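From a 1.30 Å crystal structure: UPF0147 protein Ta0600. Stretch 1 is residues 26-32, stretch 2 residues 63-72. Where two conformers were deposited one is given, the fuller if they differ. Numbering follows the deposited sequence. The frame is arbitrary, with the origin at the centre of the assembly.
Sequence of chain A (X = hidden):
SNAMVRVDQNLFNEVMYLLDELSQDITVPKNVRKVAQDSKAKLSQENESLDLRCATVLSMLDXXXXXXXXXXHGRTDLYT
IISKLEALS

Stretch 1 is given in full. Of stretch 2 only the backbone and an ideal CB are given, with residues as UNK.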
# COMPACT_ATOMS: atom_id res chain seq x y z
N ILE A 26 1.79 8.60 12.67
CA ILE A 26 1.39 10.01 12.89
C ILE A 26 2.33 11.00 12.21
O ILE A 26 2.02 12.20 12.16
CB ILE A 26 1.22 10.31 14.41
CG1 ILE A 26 2.39 9.72 15.18
CG2 ILE A 26 -0.09 9.68 14.91
CD1 ILE A 26 3.68 10.40 15.03
N THR A 27 3.44 10.52 11.66
CA THR A 27 4.39 11.43 10.99
C THR A 27 4.10 11.63 9.50
O THR A 27 4.83 12.36 8.83
CB THR A 27 5.85 11.01 11.16
OG1 THR A 27 6.11 9.81 10.42
CG2 THR A 27 6.22 10.86 12.61
N VAL A 28 3.07 10.98 8.97
CA VAL A 28 2.61 11.27 7.61
C VAL A 28 1.23 11.91 7.69
O VAL A 28 0.58 11.83 8.73
CB VAL A 28 2.61 10.00 6.71
CG1 VAL A 28 4.02 9.38 6.71
CG2 VAL A 28 1.53 8.99 7.15
N PRO A 29 0.79 12.59 6.62
CA PRO A 29 -0.50 13.26 6.69
C PRO A 29 -1.66 12.31 6.86
O PRO A 29 -1.61 11.13 6.49
CB PRO A 29 -0.57 14.01 5.36
CG PRO A 29 0.88 14.23 4.95
CD PRO A 29 1.52 12.93 5.38
N LYS A 30 -2.74 12.86 7.40
CA LYS A 30 -4.01 12.16 7.57
C LYS A 30 -4.42 11.42 6.30
O LYS A 30 -4.84 10.26 6.37
CB LYS A 30 -5.10 13.17 7.92
CG LYS A 30 -6.35 12.53 8.51
CD LYS A 30 -7.15 13.56 9.32
CE LYS A 30 -7.52 13.05 10.72
NZ LYS A 30 -8.77 12.24 10.78
N ASN A 31 -4.29 12.08 5.16
CA ASN A 31 -4.80 11.50 3.91
C ASN A 31 -4.00 10.27 3.52
O ASN A 31 -4.56 9.33 2.97
CB ASN A 31 -4.96 12.52 2.76
CG ASN A 31 -3.62 12.99 2.18
OD1 ASN A 31 -2.59 13.02 2.85
ND2 ASN A 31 -3.65 13.41 0.91
N VAL A 32 -2.72 10.25 3.86
CA VAL A 32 -1.89 9.06 3.61
C VAL A 32 -2.31 7.91 4.53
O VAL A 32 -2.43 6.77 4.08
CB VAL A 32 -0.39 9.35 3.77
CG1 VAL A 32 0.46 8.08 3.60
CG2 VAL A 32 0.04 10.43 2.77
N UNK A 63 -0.95 7.81 -6.43
CA UNK A 63 -1.46 9.17 -6.19
C UNK A 63 -0.84 9.79 -4.97
O UNK A 63 -0.44 10.96 -4.99
CB UNK A 63 -2.98 9.16 -6.04
N UNK A 64 -0.80 9.02 -3.89
CA UNK A 64 -0.20 9.52 -2.67
C UNK A 64 1.28 9.82 -2.85
O UNK A 64 1.76 10.86 -2.40
CB UNK A 64 -0.40 8.51 -1.54
N UNK A 65 2.01 8.94 -3.54
CA UNK A 65 3.46 9.15 -3.70
C UNK A 65 3.74 10.46 -4.43
O UNK A 65 4.80 11.04 -4.23
CB UNK A 65 4.09 7.98 -4.46
N UNK A 66 2.78 10.91 -5.24
CA UNK A 66 2.89 12.15 -6.01
C UNK A 66 2.30 13.38 -5.35
O UNK A 66 2.33 14.48 -5.92
CB UNK A 66 2.21 11.96 -7.37
N UNK A 67 1.79 13.23 -4.13
CA UNK A 67 1.20 14.35 -3.40
C UNK A 67 2.36 15.13 -2.77
O UNK A 67 3.13 14.60 -1.99
CB UNK A 67 0.20 13.87 -2.34
N UNK A 68 2.54 16.41 -3.16
CA UNK A 68 3.71 17.15 -2.63
C UNK A 68 3.74 17.40 -1.11
O UNK A 68 4.80 17.75 -0.56
CB UNK A 68 3.78 18.51 -3.33
N UNK A 69 2.61 17.19 -0.43
CA UNK A 69 2.56 17.33 1.02
C UNK A 69 3.13 16.13 1.76
O UNK A 69 3.34 16.19 2.97
CB UNK A 69 1.11 17.56 1.47
N UNK A 70 3.39 15.03 1.06
CA UNK A 70 3.91 13.86 1.73
C UNK A 70 5.41 14.06 2.04
O UNK A 70 6.18 14.40 1.16
CB UNK A 70 3.69 12.61 0.87
N UNK A 71 5.85 13.81 3.28
CA UNK A 71 7.28 13.93 3.62
C UNK A 71 8.11 12.85 2.95
O UNK A 71 7.61 11.76 2.64
CB UNK A 71 7.48 13.86 5.14
N UNK A 72 9.39 13.13 2.76
CA UNK A 72 10.27 12.22 2.05
C UNK A 72 10.21 10.81 2.59
O UNK A 72 10.17 9.84 1.82
CB UNK A 72 11.71 12.73 2.11

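Position 63 has helical angles (-55/-46), and its ideal CB finds nothing of stretch 1 within 5.5 Å, so the visible evidence admits almost any helix-compatible residue. It is E63.

Position 64, also helical (-63/-42), points its CA-to-CB bond toward stretch 1; the ideal CB lies 4.7 Å from V32 CG2, with the amide of N31 nearby. An apolar side chain would suit, leucine or, with more reach and flexibility, methionine. The residue is selenomethionine, M64, with m, m, m rotamers. Its SE lies 3.6 Å from N31 ND2, and its CE is 2.6 Å from V32 CG2, too short for a relaxed methyl contact; two conformers were deposited and one is given, so this distance deserves caution.

Position 65 directs CB away from stretch 1, which therefore sets no demand; it is A65. Position 66 leaves the helix at -94/3 with its CB out of reach. It is N66.

At position 67, psi turns to 118° and CB points toward stretch 1, 5.1 Å from N31 ND2. That amide is a donor, so a short acceptor is favoured: aspartate, asparagine or perhaps serine. D67 (chi1 t) accepts a hydrogen bond from N31 ND2 to OD2, 3.1 Å at 159°. A water donates to N31 OD1 at 2.7 Å and, weakly, to D67 OD2 at 3.1 Å.

Position 68, second in the type I turn from 67 to 70, has phi -65° and no neighbour in stretch 1 near CB. Proline fits, as would many polar residues; P68 is found.

Position 69 (-78/-11) turns CB toward P29, 4.8 Å from its CG, yet much of the surroundings is open, so small or polar residues suit. N69 donates its backbone N to D67 OD1 (2.8 Å), fastening the turn, while its O lies 3.7 Å from P29 CG.

Position 70 points sideways, with its ideal CB 4.7 Å from V32 CG2 and 5.0 Å from P29 CD. Valine, isoleucine or leucine could fill this apolar corner. V70 (chi1 t) places CG2 3.7 Å from V32 CG2, and its N bonds to D67 O (3.1 Å), closing the turn.

Position 71 has phi -69°, and its CB points toward stretch 1, 4.8 Å from T27 O; a compact apolar residue is suitable, proline included. P71, the N-cap of the next helix, packs CD 3.7 Å from CD of P29 and CG 4.3 Å from V28 CG1.

Position 72 is helical and out of reach; it is A72.

Stretch 2, residues 63-72: EMANDPNVPA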
# COMPACT_ATOMS: atom_id res chain seq x y z
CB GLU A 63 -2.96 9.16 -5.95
CG GLU A 63 -3.73 8.82 -7.13
CD GLU A 63 -5.24 8.86 -6.85
OE1 GLU A 63 -5.80 7.94 -6.17
OE2 GLU A 63 -5.87 9.82 -7.33
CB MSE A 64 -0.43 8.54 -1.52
CG MSE A 64 -1.86 8.49 -0.96
SE MSE A 64 -2.52 10.23 -0.32
CE MSE A 64 -0.82 10.96 0.39
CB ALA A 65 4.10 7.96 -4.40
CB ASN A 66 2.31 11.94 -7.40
CG ASN A 66 3.25 11.13 -8.26
OD1 ASN A 66 4.33 11.59 -8.63
ND2 ASN A 66 2.89 9.89 -8.53
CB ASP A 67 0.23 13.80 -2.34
CG ASP A 67 -0.40 14.89 -1.49
OD1 ASP A 67 0.22 15.97 -1.33
OD2 ASP A 67 -1.53 14.68 -1.02
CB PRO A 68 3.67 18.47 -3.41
CG PRO A 68 2.24 18.62 -3.76
CD PRO A 68 1.77 17.23 -4.11
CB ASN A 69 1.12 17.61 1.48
CG ASN A 69 0.62 18.96 1.00
OD1 ASN A 69 1.35 19.96 1.09
ND2 ASN A 69 -0.57 19.00 0.44
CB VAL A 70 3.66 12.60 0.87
CG1 VAL A 70 4.16 11.37 1.59
CG2 VAL A 70 2.18 12.49 0.57
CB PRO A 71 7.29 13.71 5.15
CG PRO A 71 6.05 12.91 5.42
CD PRO A 71 5.02 13.42 4.44
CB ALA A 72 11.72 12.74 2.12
O HOH W 1 -0.61 14.68 1.99
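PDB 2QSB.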